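Local coordinates for adhesion protein (Streptococcus pseudopneumoniae 5247, PDB 7LM5) that binds zinc as the solute-binding component of an ATP-binding cassette transporter and so probably delivers the metal for uptake into the cell, at residues V66-S71 with L93-G98; S71-S76 with D117-Y122; M99-V104 with F192-K197. The protein carries 1 engineered substitution. All coordinates share one frame; numbering follows the deposited sequence.

Interaction 1: V66-S71 with L93-G98. With ZN (zinc ion), chain E.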
loop_
_atom_site.group_PDB
_atom_site.type_symbol
_atom_site.label_atom_id
_atom_site.label_comp_id
_atom_site.label_asym_id
_atom_site.label_seq_id
_atom_site.Cartn_x
_atom_site.Cartn_y
_atom_site.Cartn_z
ATOM N N VAL A 66 -14.841 9.918 -12.000
ATOM C CA VAL A 66 -13.681 9.037 -12.026
ATOM C C VAL A 66 -13.630 8.255 -10.722
ATOM O O VAL A 66 -13.832 8.817 -9.640
ATOM C CB VAL A 66 -12.372 9.832 -12.235
ATOM C CG1 VAL A 66 -11.165 8.923 -12.085
ATOM C CG2 VAL A 66 -12.365 10.512 -13.597
ATOM N N PHE A 67 -13.371 6.954 -10.826
ATOM C CA PHE A 67 -13.103 6.104 -9.674
ATOM C C PHE A 67 -11.743 5.447 -9.857
ATOM O O PHE A 67 -11.495 4.801 -10.880
ATOM C CB PHE A 67 -14.188 5.040 -9.492
ATOM C CG PHE A 67 -13.855 4.018 -8.443
ATOM C CD1 PHE A 67 -13.827 4.367 -7.103
ATOM C CD2 PHE A 67 -13.563 2.711 -8.797
ATOM C CE1 PHE A 67 -13.514 3.429 -6.134
ATOM C CE2 PHE A 67 -13.253 1.768 -7.832
ATOM C CZ PHE A 67 -13.228 2.128 -6.499
ATOM N N VAL A 68 -10.868 5.615 -8.870
ATOM C CA VAL A 68 -9.503 5.107 -8.926
ATOM C C VAL A 68 -9.325 4.080 -7.820
ATOM O O VAL A 68 -9.653 4.348 -6.658
ATOM C CB VAL A 68 -8.467 6.239 -8.789
ATOM C CG1 VAL A 68 -7.074 5.731 -9.136
ATOM C CG2 VAL A 68 -8.844 7.421 -9.668
ATOM N N TYR A 69 -8.809 2.907 -8.181
ATOM C CA TYR A 69 -8.462 1.873 -7.220
ATOM C C TYR A 69 -7.049 1.383 -7.511
ATOM O O TYR A 69 -6.477 1.653 -8.570
ATOM C CB TYR A 69 -9.466 0.709 -7.248
ATOM C CG TYR A 69 -9.393 -0.164 -8.481
ATOM C CD1 TYR A 69 -9.989 0.230 -9.673
ATOM C CD2 TYR A 69 -8.745 -1.392 -8.448
ATOM C CE1 TYR A 69 -9.930 -0.569 -10.800
ATOM C CE2 TYR A 69 -8.682 -2.198 -9.569
ATOM C CZ TYR A 69 -9.275 -1.782 -10.742
ATOM O OH TYR A 69 -9.213 -2.582 -11.860
ATOM N N HIS A 70 -6.483 0.656 -6.549
ATOM C CA HIS A 70 -5.086 0.246 -6.630
ATOM C C HIS A 70 -4.869 -0.852 -7.666
ATOM O O HIS A 70 -4.211 -0.627 -8.686
ATOM C CB HIS A 70 -4.591 -0.221 -5.260
ATOM C CG HIS A 70 -3.166 -0.680 -5.256
ATOM N ND1 HIS A 70 -2.136 0.089 -5.756
ATOM C CD2 HIS A 70 -2.600 -1.828 -4.815
ATOM C CE1 HIS A 70 -0.997 -0.566 -5.621
ATOM N NE2 HIS A 70 -1.250 -1.732 -5.053
ATOM N N SER A 71 -5.413 -2.039 -7.415
ATOM C CA SER A 71 -5.134 -3.186 -8.266
ATOM C C SER A 71 -6.247 -4.210 -8.110
ATOM O O SER A 71 -6.944 -4.248 -7.092
ATOM C CB SER A 71 -3.777 -3.815 -7.925
ATOM O OG SER A 71 -3.538 -4.972 -8.707
ATOM N N LEU A 93 -10.440 3.619 -13.085
ATOM C CA LEU A 93 -9.012 3.640 -13.373
ATOM C C LEU A 93 -8.277 2.757 -12.374
ATOM O O LEU A 93 -8.428 2.926 -11.159
ATOM C CB LEU A 93 -8.457 5.067 -13.317
ATOM C CG LEU A 93 -9.176 6.149 -14.125
ATOM C CD1 LEU A 93 -8.452 7.477 -13.974
ATOM C CD2 LEU A 93 -9.292 5.761 -15.593
ATOM N N GLU A 94 -7.483 1.822 -12.888
ATOM C CA GLU A 94 -6.629 0.978 -12.060
ATOM C C GLU A 94 -5.281 1.678 -11.911
ATOM O O GLU A 94 -4.509 1.765 -12.871
ATOM C CB GLU A 94 -6.475 -0.407 -12.683
ATOM C CG GLU A 94 -5.784 -1.426 -11.794
ATOM C CD GLU A 94 -5.719 -2.795 -12.437
ATOM O OE1 GLU A 94 -6.061 -2.905 -13.632
ATOM O OE2 GLU A 94 -5.329 -3.763 -11.748
ATOM N N ALA A 95 -5.000 2.178 -10.704
ATOM C CA ALA A 95 -3.841 3.038 -10.492
ATOM C C ALA A 95 -2.515 2.322 -10.719
ATOM O O ALA A 95 -1.501 2.990 -10.949
ATOM C CB ALA A 95 -3.874 3.623 -9.080
ATOM N N SER A 96 -2.490 0.991 -10.666
ATOM C CA SER A 96 -1.253 0.235 -10.809
ATOM C C SER A 96 -1.218 -0.594 -12.089
ATOM O O SER A 96 -0.486 -1.586 -12.158
ATOM C CB SER A 96 -1.037 -0.664 -9.592
ATOM O OG SER A 96 -2.025 -1.677 -9.531
ATOM N N GLU A 97 -1.992 -0.211 -13.101
ATOM C CA GLU A 97 -1.978 -0.940 -14.362
ATOM C C GLU A 97 -0.625 -0.775 -15.045
ATOM O O GLU A 97 -0.162 0.347 -15.268
ATOM C CB GLU A 97 -3.097 -0.450 -15.277
ATOM C CG GLU A 97 -3.182 -1.204 -16.596
ATOM C CD GLU A 97 -4.270 -0.673 -17.508
ATOM O OE1 GLU A 97 -4.883 0.361 -17.168
ATOM O OE2 GLU A 97 -4.512 -1.290 -18.566
ATOM N N GLY A 98 0.010 -1.899 -15.373
ATOM C CA GLY A 98 1.315 -1.909 -15.984
ATOM C C GLY A 98 2.462 -2.129 -15.019
ATOM O O GLY A 98 3.567 -2.469 -15.459
HETATM ZN ZN ZN E . -5.628 -5.257 -13.275
HETATM O O HOH W 1 -7.741 -5.205 -13.270
HETATM O O HOH W 2 -3.565 -4.935 -13.443
#
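Val68 pairs with Leu93 and Tyr69 with Glu94 as successive parallel bridges, the first with CA atoms of Val68 and Leu93 4.7 Å apart, which sets strand 66-69 beside edge strand 91-94. This is one margin of the four-stranded parallel sheet of the N-terminal lobe, in the two-lobed fold of metal-binding solute-binding proteins. Leu93 N donates to Phe67 O, Tyr69 N to Leu93 O and Ala95 N to Tyr69 O, so the ladder runs past the last bridge into the following loop. On the Val68 and Leu93 face the contact is apolar: Leu93 CD1 meets Val66 CG1 at 3.6 Å, and Val68 CG1 rests on Ala95 CB at 3.8 Å. Helices 23-33 and 130-147 pack against this side. On the other face the Tyr69 ring lies across Glu94. Tyr69 CG sits between its backbone N and carbonyl carbon (chi1 71°), and Glu94 CA stands over the ring, 4.1 Å from its centroid, in a CH-pi contact. The carboxylate plane is only 16° from the ring plane. Extended beyond CG, Glu94 grips a zinc ion through both oxygens, OE1 at 2.4 Å and OE2 at 2.2 Å from the metal. His72 and two waters complete the ligands, and one of these waters bonds weakly to Tyr69 OH. The His70 imidazole takes its polar partners from Glu136 and Pro124, while the backbone carbonyl of His70 serves the turn after the strand. There Ser96 OG donates to His70 O at 2.6 Å, from 42° above the carbonyl plane.

Interaction 2: S71-S76 with D117-Y122. With ZN (zinc ion), chain E.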
loop_
_atom_site.group_PDB
_atom_site.type_symbol
_atom_site.label_atom_id
_atom_site.label_comp_id
_atom_site.label_asym_id
_atom_site.label_seq_id
_atom_site.Cartn_x
_atom_site.Cartn_y
_atom_site.Cartn_z
ATOM N N SER A 71 -5.413 -2.039 -7.415
ATOM C CA SER A 71 -5.134 -3.186 -8.266
ATOM C C SER A 71 -6.247 -4.210 -8.110
ATOM O O SER A 71 -6.944 -4.248 -7.092
ATOM C CB SER A 71 -3.777 -3.815 -7.925
ATOM O OG SER A 71 -3.538 -4.972 -8.707
ATOM N N HIS A 72 -6.400 -5.048 -9.139
ATOM C CA HIS A 72 -7.346 -6.153 -9.054
ATOM C C HIS A 72 -6.897 -7.211 -8.057
ATOM O O HIS A 72 -7.720 -8.022 -7.620
ATOM C CB HIS A 72 -7.554 -6.785 -10.432
ATOM C CG HIS A 72 -6.341 -7.477 -10.971
ATOM N ND1 HIS A 72 -5.397 -6.833 -11.742
ATOM C CD2 HIS A 72 -5.921 -8.760 -10.858
ATOM C CE1 HIS A 72 -4.446 -7.687 -12.075
ATOM N NE2 HIS A 72 -4.740 -8.864 -11.553
ATOM N N THR A 73 -5.616 -7.219 -7.689
ATOM C CA THR A 73 -5.102 -8.121 -6.669
ATOM C C THR A 73 -5.430 -7.659 -5.255
ATOM O O THR A 73 -5.134 -8.385 -4.300
ATOM C CB THR A 73 -3.585 -8.279 -6.816
ATOM O OG1 THR A 73 -2.953 -7.001 -6.675
ATOM C CG2 THR A 73 -3.240 -8.860 -8.178
ATOM N N LEU A 74 -6.023 -6.476 -5.098
ATOM C CA LEU A 74 -6.430 -5.988 -3.787
ATOM C C LEU A 74 -7.935 -5.759 -3.758
ATOM O O LEU A 74 -8.681 -6.567 -3.197
ATOM C CB LEU A 74 -5.685 -4.700 -3.432
ATOM C CG LEU A 74 -5.943 -4.144 -2.031
ATOM C CD1 LEU A 74 -5.508 -5.144 -0.967
ATOM C CD2 LEU A 74 -5.235 -2.813 -1.843
ATOM N N GLU A 75 -8.392 -4.661 -4.364
ATOM C CA GLU A 75 -9.822 -4.378 -4.478
ATOM C C GLU A 75 -10.393 -5.267 -5.579
ATOM O O GLU A 75 -10.609 -4.849 -6.720
ATOM C CB GLU A 75 -10.066 -2.901 -4.764
ATOM C CG GLU A 75 -9.442 -1.942 -3.759
ATOM C CD GLU A 75 -8.041 -1.510 -4.151
ATOM O OE1 GLU A 75 -7.388 -2.230 -4.935
ATOM O OE2 GLU A 75 -7.596 -0.442 -3.679
ATOM N N SER A 76 -10.637 -6.530 -5.221
ATOM C CA SER A 76 -11.173 -7.481 -6.189
ATOM C C SER A 76 -12.596 -7.125 -6.599
ATOM O O SER A 76 -13.027 -7.473 -7.704
ATOM C CB SER A 76 -11.127 -8.898 -5.616
ATOM O OG SER A 76 -9.796 -9.283 -5.322
ATOM N N ASP A 117 -8.062 -20.722 -8.339
ATOM C CA ASP A 117 -7.656 -19.496 -7.662
ATOM C C ASP A 117 -6.182 -19.202 -7.928
ATOM O O ASP A 117 -5.307 -19.986 -7.562
ATOM C CB ASP A 117 -7.917 -19.604 -6.157
ATOM C CG ASP A 117 -8.000 -18.247 -5.476
ATOM O OD1 ASP A 117 -7.423 -17.272 -6.002
ATOM O OD2 ASP A 117 -8.646 -18.155 -4.411
ATOM N N GLU A 118 -5.916 -18.064 -8.571
ATOM C CA GLU A 118 -4.559 -17.652 -8.898
ATOM C C GLU A 118 -4.189 -16.275 -8.365
ATOM O O GLU A 118 -2.996 -16.006 -8.185
ATOM C CB GLU A 118 -4.349 -17.665 -10.422
ATOM C CG GLU A 118 -2.909 -17.441 -10.862
ATOM C CD GLU A 118 -2.791 -17.106 -12.334
ATOM O OE1 GLU A 118 -3.370 -17.840 -13.161
ATOM O OE2 GLU A 118 -2.127 -16.100 -12.663
ATOM N N LYS A 119 -5.168 -15.408 -8.089
ATOM C CA LYS A 119 -4.874 -14.060 -7.612
ATOM C C LYS A 119 -4.082 -14.058 -6.310
ATOM O O LYS A 119 -3.435 -13.054 -5.991
ATOM C CB LYS A 119 -6.176 -13.278 -7.426
ATOM C CG LYS A 119 -5.991 -11.772 -7.324
ATOM C CD LYS A 119 -7.153 -11.122 -6.593
ATOM C CE LYS A 119 -7.168 -11.519 -5.126
ATOM N NZ LYS A 119 -8.227 -10.802 -4.364
ATOM N N THR A 120 -4.110 -15.157 -5.556
ATOM C CA THR A 120 -3.398 -15.281 -4.285
ATOM C C THR A 120 -1.887 -15.400 -4.447
ATOM O O THR A 120 -1.209 -15.626 -3.436
ATOM C CB THR A 120 -3.921 -16.493 -3.511
ATOM O OG1 THR A 120 -3.549 -17.695 -4.198
ATOM C CG2 THR A 120 -5.437 -16.435 -3.392
ATOM N N LEU A 121 -1.327 -15.259 -5.650
ATOM C CA LEU A 121 0.099 -15.473 -5.861
ATOM C C LEU A 121 0.921 -14.192 -5.890
ATOM O O LEU A 121 2.146 -14.267 -5.744
ATOM C CB LEU A 121 0.335 -16.229 -7.174
ATOM C CG LEU A 121 -0.220 -17.650 -7.247
ATOM C CD1 LEU A 121 0.186 -18.306 -8.551
ATOM C CD2 LEU A 121 0.254 -18.472 -6.062
ATOM N N TYR A 122 0.253 -13.080 -6.177
ATOM C CA TYR A 122 0.898 -11.762 -6.353
ATOM C C TYR A 122 0.653 -10.826 -5.169
ATOM O O TYR A 122 -0.454 -10.747 -4.683
ATOM C CB TYR A 122 0.528 -11.243 -7.737
ATOM C CG TYR A 122 1.336 -11.950 -8.783
ATOM C CD1 TYR A 122 2.643 -11.586 -8.999
ATOM C CD2 TYR A 122 0.836 -13.016 -9.496
ATOM C CE1 TYR A 122 3.437 -12.233 -9.919
ATOM C CE2 TYR A 122 1.614 -13.673 -10.428
ATOM C CZ TYR A 122 2.919 -13.282 -10.639
ATOM O OH TYR A 122 3.731 -13.909 -11.532
HETATM ZN ZN ZN E . -5.628 -5.257 -13.275
HETATM O O HOH W 1 -7.741 -5.205 -13.270
HETATM O O HOH W 2 -3.565 -4.935 -13.443
#
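Lys119 reaches from the 3-10 segment 119-121 across to the loop 71-76, and its side chain makes most of the contact. Its CB points at the loop, and Lys119 CG, set opposite the backbone N (chi1 -163°), comes 3.8 Å from Thr73 CA. The same CG of Lys119 meets the methyl of Thr73 obliquely, 4.1 Å from Thr73 CG2. Lys119 CD lies 3.3 Å from His72 O and also passes alongside Thr73 CA. At chi3 (68°) the chain bends, bringing Lys119 CE to 3.8 Å from Thr73 O and turning NZ to Ser76. The separation of Lys119 NZ from Ser76 OG, 2.4 Å, is too short to be taken at face value; the pairing fits a hydrogen bond given by the lysine, but its exact geometry is doubtful. The other branch of Thr73 is held on the loop's own side, where Thr73 OG1 shares a hydrogen bond with Ser71 OG at 2.9 Å. A further bond, from Ser71 N to Glu75 OE1, ties the loop's start to a residue that itself centres an inverse gamma turn. Lys119 lies over the backbone at His72 and Thr73; the His72 imidazole binds a zinc ion through ND1 at 2.2 Å. With Glu94 as its strand partner, His72 forms a mixed histidine-carboxylate zinc site, which joins an irregular surface loop to the neighbouring edge strand of the parallel sheet.

Interaction 3: M99-V104 with F192-K197. With ZN (zinc ion), chain F.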
loop_
_atom_site.group_PDB
_atom_site.type_symbol
_atom_site.label_atom_id
_atom_site.label_comp_id
_atom_site.label_asym_id
_atom_site.label_seq_id
_atom_site.Cartn_x
_atom_site.Cartn_y
_atom_site.Cartn_z
ATOM N N MET A 99 2.232 -1.945 -13.722
ATOM C CA MET A 99 3.285 -2.158 -12.739
ATOM C C MET A 99 3.539 -3.647 -12.539
ATOM O O MET A 99 2.611 -4.460 -12.535
ATOM C CB MET A 99 2.914 -1.508 -11.406
ATOM C CG MET A 99 2.928 0.010 -11.428
ATOM S SD MET A 99 2.561 0.731 -9.816
ATOM C CE MET A 99 3.899 0.059 -8.833
ATOM N N THR A 100 4.810 -4.000 -12.366
ATOM C CA THR A 100 5.194 -5.388 -12.151
ATOM C C THR A 100 5.013 -5.744 -10.681
ATOM O O THR A 100 5.607 -5.108 -9.804
ATOM C CB THR A 100 6.640 -5.616 -12.587
ATOM O OG1 THR A 100 7.512 -4.790 -11.804
ATOM C CG2 THR A 100 6.811 -5.269 -14.058
ATOM N N LEU A 101 4.193 -6.755 -10.412
ATOM C CA LEU A 101 3.927 -7.212 -9.055
ATOM C C LEU A 101 4.802 -8.415 -8.728
ATOM O O LEU A 101 4.997 -9.301 -9.565
ATOM C CB LEU A 101 2.452 -7.579 -8.885
ATOM C CG LEU A 101 1.426 -6.479 -9.174
ATOM C CD1 LEU A 101 0.011 -7.006 -8.996
ATOM C CD2 LEU A 101 1.665 -5.268 -8.287
ATOM N N GLU A 102 5.326 -8.440 -7.507
ATOM C CA GLU A 102 6.157 -9.541 -7.047
ATOM C C GLU A 102 5.293 -10.662 -6.476
ATOM O O GLU A 102 4.131 -10.464 -6.114
ATOM C CB GLU A 102 7.156 -9.064 -5.989
ATOM C CG GLU A 102 8.154 -8.017 -6.469
ATOM C CD GLU A 102 9.166 -8.571 -7.453
ATOM O OE1 GLU A 102 8.821 -8.729 -8.642
ATOM O OE2 GLU A 102 10.310 -8.855 -7.034
ATOM N N ARG A 103 5.882 -11.853 -6.402
ATOM C CA ARG A 103 5.181 -13.005 -5.856
ATOM C C ARG A 103 4.949 -12.841 -4.358
ATOM O O ARG A 103 5.669 -12.113 -3.668
ATOM C CB ARG A 103 5.971 -14.288 -6.119
ATOM C CG ARG A 103 5.807 -14.857 -7.519
ATOM C CD ARG A 103 4.380 -15.322 -7.755
ATOM N NE ARG A 103 4.231 -16.033 -9.020
ATOM C CZ ARG A 103 4.320 -17.353 -9.147
ATOM N NH1 ARG A 103 4.557 -18.109 -8.084
ATOM N NH2 ARG A 103 4.170 -17.918 -10.337
ATOM N N VAL A 104 3.931 -13.529 -3.859
ATOM C CA VAL A 104 3.654 -13.535 -2.418
ATOM C C VAL A 104 4.758 -14.308 -1.702
ATOM O O VAL A 104 5.136 -15.403 -2.158
ATOM C CB VAL A 104 2.281 -14.153 -2.144
ATOM C CG1 VAL A 104 2.118 -14.470 -0.663
ATOM C CG2 VAL A 104 1.181 -13.216 -2.614
ATOM N N PHE A 192 5.129 -5.529 4.060
ATOM C CA PHE A 192 6.337 -4.740 3.851
ATOM C C PHE A 192 7.365 -5.470 2.992
ATOM O O PHE A 192 8.570 -5.249 3.134
ATOM C CB PHE A 192 6.946 -4.343 5.194
ATOM C CG PHE A 192 6.025 -3.526 6.058
ATOM C CD1 PHE A 192 6.022 -2.145 5.977
ATOM C CD2 PHE A 192 5.159 -4.143 6.946
ATOM C CE1 PHE A 192 5.176 -1.393 6.768
ATOM C CE2 PHE A 192 4.309 -3.395 7.740
ATOM C CZ PHE A 192 4.318 -2.020 7.649
ATOM N N SER A 193 6.904 -6.336 2.088
ATOM C CA SER A 193 7.834 -7.075 1.241
ATOM C C SER A 193 8.529 -6.153 0.245
ATOM O O SER A 193 9.736 -6.285 0.011
ATOM C CB SER A 193 7.099 -8.199 0.511
ATOM O OG SER A 193 7.999 -8.991 -0.244
ATOM N N TYR A 194 7.789 -5.210 -0.342
ATOM C CA TYR A 194 8.392 -4.293 -1.305
ATOM C C TYR A 194 9.360 -3.332 -0.625
ATOM O O TYR A 194 10.398 -2.980 -1.198
ATOM C CB TYR A 194 7.305 -3.524 -2.051
ATOM C CG TYR A 194 6.539 -4.358 -3.053
ATOM C CD1 TYR A 194 5.403 -5.061 -2.677
ATOM C CD2 TYR A 194 6.953 -4.441 -4.374
ATOM C CE1 TYR A 194 4.699 -5.824 -3.591
ATOM C CE2 TYR A 194 6.255 -5.201 -5.297
ATOM C CZ TYR A 194 5.130 -5.890 -4.899
ATOM O OH TYR A 194 4.431 -6.648 -5.810
ATOM N N LEU A 195 9.039 -2.895 0.595
ATOM C CA LEU A 195 9.953 -2.022 1.323
ATOM C C LEU A 195 11.251 -2.746 1.659
ATOM O O LEU A 195 12.337 -2.161 1.573
ATOM C CB LEU A 195 9.281 -1.503 2.595
ATOM C CG LEU A 195 10.083 -0.494 3.422
ATOM C CD1 LEU A 195 10.321 0.780 2.624
ATOM C CD2 LEU A 195 9.381 -0.185 4.737
ATOM N N ALA A 196 11.158 -4.021 2.039
ATOM C CA ALA A 196 12.356 -4.790 2.361
ATOM C C ALA A 196 13.212 -5.029 1.122
ATOM O O ALA A 196 14.443 -4.924 1.182
ATOM C CB ALA A 196 11.969 -6.117 3.012
ATOM N N LYS A 197 12.579 -5.353 -0.008
ATOM C CA LYS A 197 13.322 -5.557 -1.248
ATOM C C LYS A 197 13.964 -4.275 -1.756
ATOM O O LYS A 197 14.958 -4.341 -2.486
ATOM C CB LYS A 197 12.404 -6.136 -2.326
ATOM C CG LYS A 197 11.913 -7.546 -2.042
ATOM C CD LYS A 197 11.032 -8.055 -3.173
ATOM C CE LYS A 197 10.570 -9.480 -2.916
ATOM N NZ LYS A 197 9.731 -10.002 -4.028
HETATM ZN ZN ZN F . 10.875 -9.376 -9.824
#
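The Tyr194 ring and the Glu102 carboxylate are turned 52° against each other and do not stack. What approaches the ring is aliphatic: Glu102 CG comes in obliquely, 3.6 Å from Tyr194 CE2. The carboxylate is met from above its plane by Lys197, whose NZ stands 35° out of that plane and 3.3 Å from Glu102 OE2 in a salt bridge. The second oxygen, Glu102 OE1, binds a zinc ion at 2.5 Å, so one carboxylate is shared between an ammonium group and a metal. A bend at chi2 swings the Glu102 carboxylate round to the zinc ion, while CB and CG stay beside NZ of the fully extended Lys197 chain. Tyr194 and Lys197, three residues apart on the short helix 193-198, stand beside the parallel sheet of the C-terminal lobe; segment 99-104 belongs to the connection that leaves the last strand of the N-terminal sheet. The tyrosine hydroxyl joins the two: Glu102 N donates to Tyr194 OH at 2.6 Å, with an N-H...O angle of 163°. The same hydroxyl has a second hydrogen-bond partner, the carbonyl of Asp123, and is therefore used in both directions. Leu101 lies against it as well, Leu101 CA being 3.3 Å from Tyr194 OH.

Along the chain interaction 1 closes before interaction 3 opens, while the segments of interaction 2 alternate with those of both. Interactions 1 and 2 have centres about 13 Å apart, share Ser71 and hold the same zinc ion, so the edge of the N-terminal sheet and the loop after strand 66-69 build that site together. Segment 99-104 continues directly from 93-98, and the centres of interactions 1 and 3 are about 18 Å apart. Interaction 2 lies about 14 Å from interaction 3, centre to centre, and Val104 N probably bonds to Leu121 O, which holds the outgoing and returning parts of the connection side by side. Only interaction 3 involves helix 193-198, and thereby the second lobe.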